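PDB 5WH8: putative carbohydrate-active enzyme from Uncultured organism, which probably hydrolyses O-glycosidic bonds of cellulose, this chain being the family 5 glycoside hydrolase part of a longer multi-modular protein. Local coordinates for residues A[23-33]-A[306-316]; A[189-198]-A[222-233]. All coordinates share one frame; numbering follows the deposited sequence.

Interaction 1: A[23-33]-A[306-316]; sequences SECGKPVQLRG and KLSQPKSYESC. With EDO (1,2-ethanediol), chain I.
A disulfide joins Cys25 to Cys316, linking a turn near the start of the chain to its C-terminal tail. The SG of Cys25 lies between its own backbone N and carbonyl carbon (chi1 58°), which turns it to meet the SG of Cys316 at 2.1 Å. Ser23 OG lies 3.4 Å from the same Cys316 SG. Ser23 OG also accepts the N-H of Lys27, just after the turn, and a weak bond from Cys25 N.

Lys27 reaches over with an extended chain. Lys27 NZ meets Glu314 OE1 at 2.6 Å in a salt bridge, on the anti side of the carboxylate, and also donates to Ser315 O. Gln30 makes two bonds to Ser312. Gln30 N donates to Ser312 O at 3.0 Å, and its side-chain OE1 takes the hydroxyl of Ser312 in the carbonyl plane, on a lone pair. Gln30 NE2 goes to Ile266 O and Asp262. The Ser312 OG also has Lys265 as a partner.

The fold is a TIM barrel. Residues 23-33 lead into its first strand, 32-36, and residues 306-316 carry the chain away from its last helix, 298-307. At this junction the guanidinium of Arg32 grips the tail's backbone. Arg32 NH1 donates to Pro310 O at 2.9 Å, close to the guanidinium plane, and Arg32 NH2 donates to Gln309 O at 2.9 Å. Gln309 O is tilted from the guanidinium plane; both N-H donors come from above the carbonyl planes. Leu307 CD2 packs on Arg32 CB at 3.6 Å. The Tyr313 ring turns an edge to Gln30 O, while its hydroxyl bonds to Asp61.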
loop_
_atom_site.group_PDB
_atom_site.type_symbol
_atom_site.label_atom_id
_atom_site.label_comp_id
_atom_site.label_asym_id
_atom_site.label_seq_id
_atom_site.Cartn_x
_atom_site.Cartn_y
_atom_site.Cartn_z
ATOM N N SER A 23 -8.758 5.887 -13.685
ATOM C CA SER A 23 -9.234 4.585 -14.122
ATOM C C SER A 23 -8.925 4.321 -15.603
ATOM O O SER A 23 -8.358 5.162 -16.309
ATOM C CB SER A 23 -10.728 4.502 -13.901
ATOM O OG SER A 23 -11.358 5.413 -14.792
ATOM N N GLU A 24 -9.316 3.139 -16.060
ATOM C CA GLU A 24 -9.080 2.723 -17.434
ATOM C C GLU A 24 -9.867 3.601 -18.414
ATOM O O GLU A 24 -9.521 3.663 -19.599
ATOM C CB GLU A 24 -9.430 1.238 -17.588
ATOM C CG GLU A 24 -8.996 0.629 -18.924
ATOM C CD GLU A 24 -9.073 -0.897 -18.972
ATOM O OE1 GLU A 24 -8.858 -1.593 -17.950
ATOM O OE2 GLU A 24 -9.362 -1.417 -20.079
ATOM N N CYS A 25 -10.899 4.296 -17.923
ATOM C CA CYS A 25 -11.657 5.246 -18.747
ATOM C C CYS A 25 -11.270 6.703 -18.449
ATOM O O CYS A 25 -11.973 7.642 -18.836
ATOM C CB CYS A 25 -13.159 5.030 -18.568
ATOM S SG CYS A 25 -13.806 5.169 -16.881
ATOM N N GLY A 26 -10.149 6.901 -17.761
ATOM C CA GLY A 26 -9.595 8.235 -17.573
ATOM C C GLY A 26 -10.210 9.115 -16.492
ATOM O O GLY A 26 -9.936 10.314 -16.454
ATOM N N LYS A 27 -11.007 8.532 -15.606
ATOM C CA LYS A 27 -11.662 9.279 -14.526
ATOM C C LYS A 27 -10.823 9.213 -13.245
ATOM O O LYS A 27 -10.260 8.162 -12.947
ATOM C CB LYS A 27 -13.056 8.717 -14.248
ATOM C CG LYS A 27 -14.018 8.708 -15.444
ATOM C CD LYS A 27 -15.320 8.007 -15.059
ATOM C CE LYS A 27 -16.347 8.059 -16.171
ATOM N NZ LYS A 27 -17.589 7.346 -15.760
ATOM N N PRO A 28 -10.736 10.317 -12.482
ATOM C CA PRO A 28 -10.008 10.286 -11.197
ATOM C C PRO A 28 -10.570 9.236 -10.237
ATOM O O PRO A 28 -11.798 9.104 -10.133
ATOM C CB PRO A 28 -10.220 11.693 -10.632
ATOM C CG PRO A 28 -10.520 12.537 -11.831
ATOM C CD PRO A 28 -11.323 11.647 -12.737
ATOM N N VAL A 29 -9.678 8.520 -9.548
ATOM C CA VAL A 29 -10.052 7.456 -8.603
ATOM C C VAL A 29 -9.346 7.693 -7.286
ATOM O O VAL A 29 -8.158 7.994 -7.299
ATOM C CB VAL A 29 -9.650 6.044 -9.144
ATOM C CG1 VAL A 29 -9.816 4.940 -8.087
ATOM C CG2 VAL A 29 -10.456 5.683 -10.377
ATOM N N GLN A 30 -10.077 7.555 -6.178
ATOM C CA GLN A 30 -9.510 7.489 -4.822
ATOM C C GLN A 30 -9.888 6.119 -4.239
ATOM O O GLN A 30 -11.075 5.829 -4.073
ATOM C CB GLN A 30 -10.046 8.620 -3.929
ATOM C CG GLN A 30 -9.584 8.491 -2.466
ATOM C CD GLN A 30 -10.281 9.419 -1.507
ATOM O OE1 GLN A 30 -11.481 9.676 -1.618
ATOM N NE2 GLN A 30 -9.533 9.917 -0.533
ATOM N N LEU A 31 -8.885 5.301 -3.923
ATOM C CA LEU A 31 -9.085 3.973 -3.317
ATOM C C LEU A 31 -8.866 4.055 -1.813
ATOM O O LEU A 31 -8.058 4.846 -1.358
ATOM C CB LEU A 31 -8.113 2.954 -3.900
ATOM C CG LEU A 31 -8.101 2.755 -5.423
ATOM C CD1 LEU A 31 -6.966 1.819 -5.838
ATOM C CD2 LEU A 31 -9.493 2.261 -5.938
ATOM N N ARG A 32 -9.586 3.211 -1.067
ATOM C CA ARG A 32 -9.487 3.138 0.386
ATOM C C ARG A 32 -9.356 1.683 0.810
ATOM O O ARG A 32 -10.149 0.848 0.378
ATOM C CB ARG A 32 -10.726 3.768 1.051
ATOM C CG ARG A 32 -11.058 5.171 0.499
ATOM C CD ARG A 32 -12.381 5.726 1.076
ATOM N NE ARG A 32 -13.489 4.828 0.778
ATOM C CZ ARG A 32 -14.725 5.199 0.437
ATOM N NH1 ARG A 32 -15.072 6.487 0.349
ATOM N NH2 ARG A 32 -15.626 4.263 0.193
ATOM N N GLY A 33 -8.373 1.352 1.646
ATOM C CA GLY A 33 -8.286 -0.028 2.094
ATOM C C GLY A 33 -7.405 -0.261 3.314
ATOM O O GLY A 33 -7.168 0.647 4.133
ATOM N N LYS A 306 -15.195 4.793 8.109
ATOM C CA LYS A 306 -14.725 5.608 6.967
ATOM C C LYS A 306 -14.839 4.847 5.630
ATOM O O LYS A 306 -15.195 5.412 4.590
ATOM C CB LYS A 306 -13.273 6.049 7.152
ATOM C CG LYS A 306 -12.990 6.993 8.331
ATOM C CD LYS A 306 -13.735 8.326 8.188
ATOM C CE LYS A 306 -13.415 9.258 9.370
ATOM N NZ LYS A 306 -14.411 10.321 9.527
ATOM N N LEU A 307 -14.520 3.561 5.653
ATOM C CA LEU A 307 -14.629 2.709 4.471
ATOM C C LEU A 307 -16.063 2.526 3.972
ATOM O O LEU A 307 -16.270 2.182 2.799
ATOM C CB LEU A 307 -14.028 1.338 4.774
ATOM C CG LEU A 307 -12.520 1.258 4.936
ATOM C CD1 LEU A 307 -12.087 -0.049 5.605
ATOM C CD2 LEU A 307 -11.796 1.407 3.585
ATOM N N SER A 308 -17.046 2.744 4.843
ATOM C CA SER A 308 -18.443 2.511 4.504
ATOM C C SER A 308 -19.061 3.680 3.756
ATOM O O SER A 308 -20.207 3.605 3.334
ATOM C CB SER A 308 -19.261 2.223 5.764
ATOM O OG SER A 308 -19.593 3.427 6.448
ATOM N N GLN A 309 -18.312 4.770 3.595
ATOM C CA GLN A 309 -18.816 5.932 2.853
ATOM C C GLN A 309 -18.975 5.585 1.370
ATOM O O GLN A 309 -18.409 4.602 0.880
ATOM C CB GLN A 309 -17.876 7.131 3.014
ATOM C CG GLN A 309 -17.653 7.575 4.461
ATOM C CD GLN A 309 -18.937 7.772 5.252
ATOM O OE1 GLN A 309 -19.856 8.465 4.824
ATOM N NE2 GLN A 309 -18.995 7.162 6.428
ATOM N N PRO A 310 -19.771 6.381 0.646
ATOM C CA PRO A 310 -19.883 6.165 -0.805
ATOM C C PRO A 310 -18.517 6.091 -1.491
ATOM O O PRO A 310 -17.590 6.812 -1.110
ATOM C CB PRO A 310 -20.665 7.390 -1.280
ATOM C CG PRO A 310 -21.469 7.792 -0.094
ATOM C CD PRO A 310 -20.630 7.486 1.107
ATOM N N LYS A 311 -18.406 5.214 -2.479
ATOM C CA LYS A 311 -17.165 5.069 -3.241
ATOM C C LYS A 311 -16.708 6.387 -3.827
ATOM O O LYS A 311 -17.509 7.179 -4.346
ATOM C CB LYS A 311 -17.328 4.054 -4.367
ATOM C CG LYS A 311 -17.635 2.630 -3.949
ATOM C CD LYS A 311 -16.550 2.048 -3.041
ATOM C CE LYS A 311 -16.745 0.568 -2.826
ATOM N NZ LYS A 311 -15.784 0.004 -1.850
ATOM N N SER A 312 -15.398 6.596 -3.770
ATOM C CA SER A 312 -14.767 7.800 -4.283
ATOM C C SER A 312 -14.246 7.561 -5.713
ATOM O O SER A 312 -13.094 7.857 -6.070
ATOM C CB SER A 312 -13.645 8.240 -3.354
ATOM O OG SER A 312 -13.290 9.577 -3.597
ATOM N N TYR A 313 -15.138 7.008 -6.523
ATOM C CA TYR A 313 -14.913 6.835 -7.945
ATOM C C TYR A 313 -16.253 6.632 -8.616
ATOM O O TYR A 313 -17.262 6.353 -7.956
ATOM C CB TYR A 313 -13.975 5.658 -8.235
ATOM C CG TYR A 313 -14.242 4.353 -7.508
ATOM C CD1 TYR A 313 -15.212 3.452 -7.945
ATOM C CD2 TYR A 313 -13.483 4.007 -6.404
ATOM C CE1 TYR A 313 -15.417 2.234 -7.294
ATOM C CE2 TYR A 313 -13.686 2.810 -5.743
ATOM C CZ TYR A 313 -14.641 1.928 -6.179
ATOM O OH TYR A 313 -14.839 0.717 -5.515
ATOM N N GLU A 314 -16.254 6.791 -9.937
ATOM C CA GLU A 314 -17.430 6.544 -10.752
ATOM C C GLU A 314 -17.102 5.430 -11.735
ATOM O O GLU A 314 -16.055 5.437 -12.374
ATOM C CB GLU A 314 -17.852 7.828 -11.484
ATOM C CG GLU A 314 -19.022 7.671 -12.433
ATOM C CD GLU A 314 -19.297 8.949 -13.205
ATOM O OE1 GLU A 314 -19.126 8.950 -14.440
ATOM O OE2 GLU A 314 -19.672 9.958 -12.570
ATOM N N SER A 315 -17.988 4.456 -11.843
ATOM C CA SER A 315 -17.735 3.307 -12.692
ATOM C C SER A 315 -17.449 3.702 -14.139
ATOM O O SER A 315 -17.989 4.696 -14.642
ATOM C CB SER A 315 -18.940 2.369 -12.657
ATOM O OG SER A 315 -18.725 1.232 -13.470
ATOM N N CYS A 316 -16.608 2.921 -14.809
ATOM C CA CYS A 316 -16.371 3.125 -16.235
ATOM C C CYS A 316 -17.554 2.692 -17.083
ATOM O O CYS A 316 -17.627 3.007 -18.266
ATOM C CB CYS A 316 -15.121 2.377 -16.661
ATOM S SG CYS A 316 -13.662 3.262 -16.069
HETATM C C1 EDO I . -13.512 13.386 8.136
HETATM O O1 EDO I . -14.680 13.503 8.967
HETATM C C2 EDO I . -13.495 12.207 7.147
HETATM O O2 EDO I . -14.780 11.760 6.662
HETATM O O HOH W 1 -13.478 5.166 -12.854
HETATM O O HOH W 2 -18.659 6.318 -18.514
HETATM O O HOH W 3 -13.782 7.465 -11.140
HETATM O O HOH W 4 -13.262 4.728 -2.756
HETATM O O HOH W 5 -13.802 1.919 0.143
#

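Interaction 2: A[189-198]-A[222-233]; sequences QDVDLAAQDP and KAQVAINKGLAL. With EDO (1,2-ethanediol), chain C.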
loop_
_atom_site.group_PDB
_atom_site.type_symbol
_atom_site.label_atom_id
_atom_site.label_comp_id
_atom_site.label_asym_id
_atom_site.label_seq_id
_atom_site.Cartn_x
_atom_site.Cartn_y
_atom_site.Cartn_z
ATOM N N GLN A 189 8.328 10.560 4.297
ATOM C CA GLN A 189 7.827 11.915 4.546
ATOM C C GLN A 189 8.291 12.917 3.498
ATOM O O GLN A 189 7.557 13.853 3.187
ATOM C CB GLN A 189 8.252 12.404 5.936
ATOM C CG GLN A 189 7.573 11.617 7.068
ATOM C CD GLN A 189 8.162 11.891 8.440
ATOM O OE1 GLN A 189 8.770 12.937 8.675
ATOM N NE2 GLN A 189 8.027 10.930 9.334
ATOM N N ASP A 190 9.495 12.731 2.965
ATOM C CA ASP A 190 10.168 13.807 2.204
ATOM C C ASP A 190 9.784 13.810 0.704
ATOM O O ASP A 190 10.633 13.834 -0.199
ATOM C CB ASP A 190 11.692 13.707 2.387
ATOM C CG ASP A 190 12.144 14.021 3.819
ATOM O OD1 ASP A 190 11.367 14.588 4.626
ATOM O OD2 ASP A 190 13.290 13.665 4.165
ATOM N N VAL A 191 8.487 13.814 0.453
ATOM C CA VAL A 191 7.978 13.895 -0.898
ATOM C C VAL A 191 8.364 15.235 -1.534
ATOM O O VAL A 191 8.538 15.295 -2.749
ATOM C CB VAL A 191 6.425 13.675 -0.924
ATOM C CG1 VAL A 191 6.112 12.222 -0.574
ATOM C CG2 VAL A 191 5.695 14.611 0.037
ATOM N N ASP A 192 8.490 16.285 -0.716
ATOM C CA ASP A 192 8.892 17.594 -1.228
ATOM C C ASP A 192 10.323 17.594 -1.737
ATOM O O ASP A 192 10.651 18.358 -2.653
ATOM C CB ASP A 192 8.716 18.679 -0.165
ATOM C CG ASP A 192 9.429 18.379 1.140
ATOM O OD1 ASP A 192 9.352 17.243 1.649
ATOM O OD2 ASP A 192 10.059 19.310 1.696
ATOM N N LEU A 193 11.176 16.753 -1.157
ATOM C CA LEU A 193 12.551 16.642 -1.635
ATOM C C LEU A 193 12.635 15.788 -2.897
ATOM O O LEU A 193 13.411 16.082 -3.795
ATOM C CB LEU A 193 13.448 16.072 -0.537
ATOM C CG LEU A 193 13.465 16.869 0.763
ATOM C CD1 LEU A 193 14.451 16.284 1.766
ATOM C CD2 LEU A 193 13.740 18.342 0.507
ATOM N N ALA A 194 11.829 14.732 -2.982
ATOM C CA ALA A 194 11.741 13.982 -4.218
ATOM C C ALA A 194 11.292 14.877 -5.388
ATOM O O ALA A 194 11.749 14.716 -6.529
ATOM C CB ALA A 194 10.794 12.804 -4.042
ATOM N N ALA A 195 10.410 15.817 -5.085
ATOM C CA ALA A 195 9.846 16.721 -6.095
ATOM C C ALA A 195 10.897 17.643 -6.705
ATOM O O ALA A 195 10.644 18.238 -7.759
ATOM C CB ALA A 195 8.753 17.543 -5.497
ATOM N N GLN A 196 12.046 17.784 -6.048
ATOM C CA GLN A 196 13.132 18.628 -6.581
ATOM C C GLN A 196 13.904 17.928 -7.712
ATOM O O GLN A 196 14.578 18.587 -8.507
ATOM C CB GLN A 196 14.115 19.040 -5.472
ATOM C CG GLN A 196 13.466 19.629 -4.223
ATOM C CD GLN A 196 12.636 20.882 -4.503
ATOM O OE1 GLN A 196 13.089 21.806 -5.182
ATOM N NE2 GLN A 196 11.416 20.921 -3.969
ATOM N N ASP A 197 13.793 16.601 -7.793
ATOM C CA ASP A 197 14.522 15.813 -8.778
ATOM C C ASP A 197 13.767 14.515 -9.038
ATOM O O ASP A 197 14.236 13.451 -8.674
ATOM C CB ASP A 197 15.939 15.524 -8.272
ATOM C CG ASP A 197 16.841 14.884 -9.324
ATOM O OD1 ASP A 197 16.543 14.948 -10.538
ATOM O OD2 ASP A 197 17.880 14.323 -8.921
ATOM N N PRO A 198 12.577 14.601 -9.660
ATOM C CA PRO A 198 11.755 13.392 -9.791
ATOM C C PRO A 198 12.292 12.363 -10.771
ATOM O O PRO A 198 13.124 12.669 -11.639
ATOM C CB PRO A 198 10.395 13.926 -10.271
ATOM C CG PRO A 198 10.633 15.290 -10.755
ATOM C CD PRO A 198 11.883 15.817 -10.105
ATOM N N LYS A 222 4.472 19.848 3.492
ATOM C CA LYS A 222 5.470 19.154 2.673
ATOM C C LYS A 222 4.818 18.425 1.496
ATOM O O LYS A 222 5.289 18.483 0.356
ATOM C CB LYS A 222 6.261 18.143 3.523
ATOM C CG LYS A 222 7.311 18.813 4.408
ATOM C CD LYS A 222 7.765 17.962 5.604
ATOM C CE LYS A 222 8.466 16.647 5.211
ATOM N NZ LYS A 222 9.727 16.838 4.444
ATOM N N ALA A 223 3.716 17.740 1.777
ATOM C CA ALA A 223 3.006 17.027 0.721
ATOM C C ALA A 223 2.469 18.007 -0.315
ATOM O O ALA A 223 2.510 17.732 -1.531
ATOM C CB ALA A 223 1.878 16.186 1.297
ATOM N N GLN A 224 1.975 19.166 0.141
ATOM C CA GLN A 224 1.435 20.153 -0.803
ATOM C C GLN A 224 2.528 20.706 -1.719
ATOM O O GLN A 224 2.249 21.002 -2.894
ATOM C CB GLN A 224 0.729 21.310 -0.076
ATOM C CG GLN A 224 -0.092 22.203 -1.007
ATOM C CD GLN A 224 -1.246 21.450 -1.596
ATOM O OE1 GLN A 224 -2.016 20.842 -0.852
ATOM N NE2 GLN A 224 -1.361 21.445 -2.926
ATOM N N VAL A 225 3.752 20.881 -1.202
ATOM C CA VAL A 225 4.882 21.264 -2.066
ATOM C C VAL A 225 5.052 20.236 -3.195
ATOM O O VAL A 225 5.177 20.598 -4.361
ATOM C CB VAL A 225 6.224 21.417 -1.276
ATOM C CG1 VAL A 225 7.407 21.631 -2.247
ATOM C CG2 VAL A 225 6.129 22.557 -0.260
ATOM N N ALA A 226 5.032 18.947 -2.857
ATOM C CA ALA A 226 5.168 17.906 -3.874
ATOM C C ALA A 226 4.044 17.915 -4.899
ATOM O O ALA A 226 4.284 17.761 -6.098
ATOM C CB ALA A 226 5.247 16.519 -3.212
ATOM N N ILE A 227 2.811 18.062 -4.440
ATOM C CA ILE A 227 1.668 18.154 -5.327
ATOM C C ILE A 227 1.787 19.367 -6.265
ATOM O O ILE A 227 1.554 19.256 -7.470
ATOM C CB ILE A 227 0.354 18.236 -4.536
ATOM C CG1 ILE A 227 0.133 16.938 -3.741
ATOM C CG2 ILE A 227 -0.845 18.523 -5.501
ATOM C CD1 ILE A 227 -0.999 17.034 -2.722
ATOM N N ASN A 228 2.175 20.509 -5.712
ATOM C CA ASN A 228 2.301 21.716 -6.520
ATOM C C ASN A 228 3.403 21.603 -7.559
ATOM O O ASN A 228 3.320 22.226 -8.640
ATOM C CB ASN A 228 2.529 22.928 -5.609
ATOM C CG ASN A 228 1.280 23.312 -4.823
ATOM O OD1 ASN A 228 0.143 22.944 -5.177
ATOM N ND2 ASN A 228 1.471 24.069 -3.771
ATOM N N LYS A 229 4.416 20.790 -7.272
ATOM C CA LYS A 229 5.495 20.511 -8.215
ATOM C C LYS A 229 5.216 19.317 -9.161
ATOM O O LYS A 229 6.097 18.903 -9.919
ATOM C CB LYS A 229 6.791 20.277 -7.446
ATOM C CG LYS A 229 7.277 21.567 -6.759
ATOM C CD LYS A 229 8.639 21.413 -6.129
ATOM C CE LYS A 229 9.743 21.270 -7.176
ATOM N NZ LYS A 229 9.866 22.465 -8.059
ATOM N N GLY A 230 4.005 18.770 -9.089
ATOM C CA GLY A 230 3.520 17.813 -10.070
ATOM C C GLY A 230 3.581 16.341 -9.727
ATOM O O GLY A 230 3.370 15.527 -10.634
ATOM N N LEU A 231 3.853 15.982 -8.468
ATOM C CA LEU A 231 3.904 14.556 -8.077
ATOM C C LEU A 231 2.531 14.016 -7.655
ATOM O O LEU A 231 1.733 14.705 -7.028
ATOM C CB LEU A 231 4.891 14.316 -6.928
ATOM C CG LEU A 231 6.342 14.744 -7.120
ATOM C CD1 LEU A 231 7.241 14.085 -6.115
ATOM C CD2 LEU A 231 6.825 14.461 -8.524
ATOM N N ALA A 232 2.278 12.770 -8.032
ATOM C CA ALA A 232 1.089 12.030 -7.613
ATOM C C ALA A 232 1.451 11.256 -6.352
ATOM O O ALA A 232 2.410 10.478 -6.376
ATOM C CB ALA A 232 0.632 11.085 -8.713
ATOM N N LEU A 233 0.726 11.498 -5.270
ATOM C CA LEU A 233 1.037 10.903 -3.964
ATOM C C LEU A 233 0.061 9.770 -3.647
ATOM O O LEU A 233 -1.116 9.829 -4.015
ATOM C CB LEU A 233 0.967 11.941 -2.857
ATOM C CG LEU A 233 1.823 13.191 -3.026
ATOM C CD1 LEU A 233 1.666 14.042 -1.774
ATOM C CD2 LEU A 233 3.286 12.852 -3.299
HETATM C C1 EDO C . 3.591 12.585 -11.813
HETATM O O1 EDO C . 2.766 11.654 -12.525
HETATM C C2 EDO C . 4.625 11.808 -11.014
HETATM O O2 EDO C . 4.035 11.298 -9.809
#
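The ammonium group of Lys222 is held by two carboxylates. Lys222 NZ lies 2.8 Å from Asp190 OD1 and 2.8 Å from Asp192 OD1, both as salt bridges. Asp192 OD1 is met on its syn side; Asp190 OD1 on its anti side, clearly tilted out of the carboxylate plane. The Lys222 chain bends at chi3 and chi4 (63° and 62°), which curls its end toward the two acids. Thr186 bonds the other oxygen of Asp190 and helps to fix that carboxylate.

Beside this polar group the short helix 191-194 packs on helix 217-228. Val191 sets CG2 against Ala223 CA and Ala226 CB, and its CG1 meets Leu233 CD2 tip to tip at 4.0 Å. Ala195 CB lies 3.8 Å from Leu231 CD1. Pro198 touches the other methyl of Leu231. A Schellman motif ends helix 217-228, with Gly230 at C-prime, and the chain turns into barrel strand 233-239. Gln196 crosses Lys229 at about a right angle, its NE2 3.6 Å from Lys229 CD, and that amide also donates to Asp192 O, four residues earlier.

Two acids around one lysine probably favour its charged form, and the ion cluster borders an otherwise mainly apolar seam.

Overall arrangement
Both contacts lie toward the outside of the TIM barrel and are partly buried, about 23 Å apart between centres and not touching. Interaction 1 joins residues distant in sequence, tying the approach to the first strand to the C-terminal tail. Interaction 2 joins nearer neighbours, a short helix against the end of helix 217-228 and the passage into strand 233-239. The chemistry differs accordingly. Between 23-33 and 306-316, mostly non-helical segments are held by a covalent link, hydrogen bonds and bridging waters. Between 189-198 and 222-233, alanine, valine and leucine side chains pack together, with the salt bridges at one end. In interaction 1 Arg32 and Leu307 are buried and Glu314 exposed; in interaction 2 Val191 and Leu231 are buried, Gln196 and Lys229 exposed.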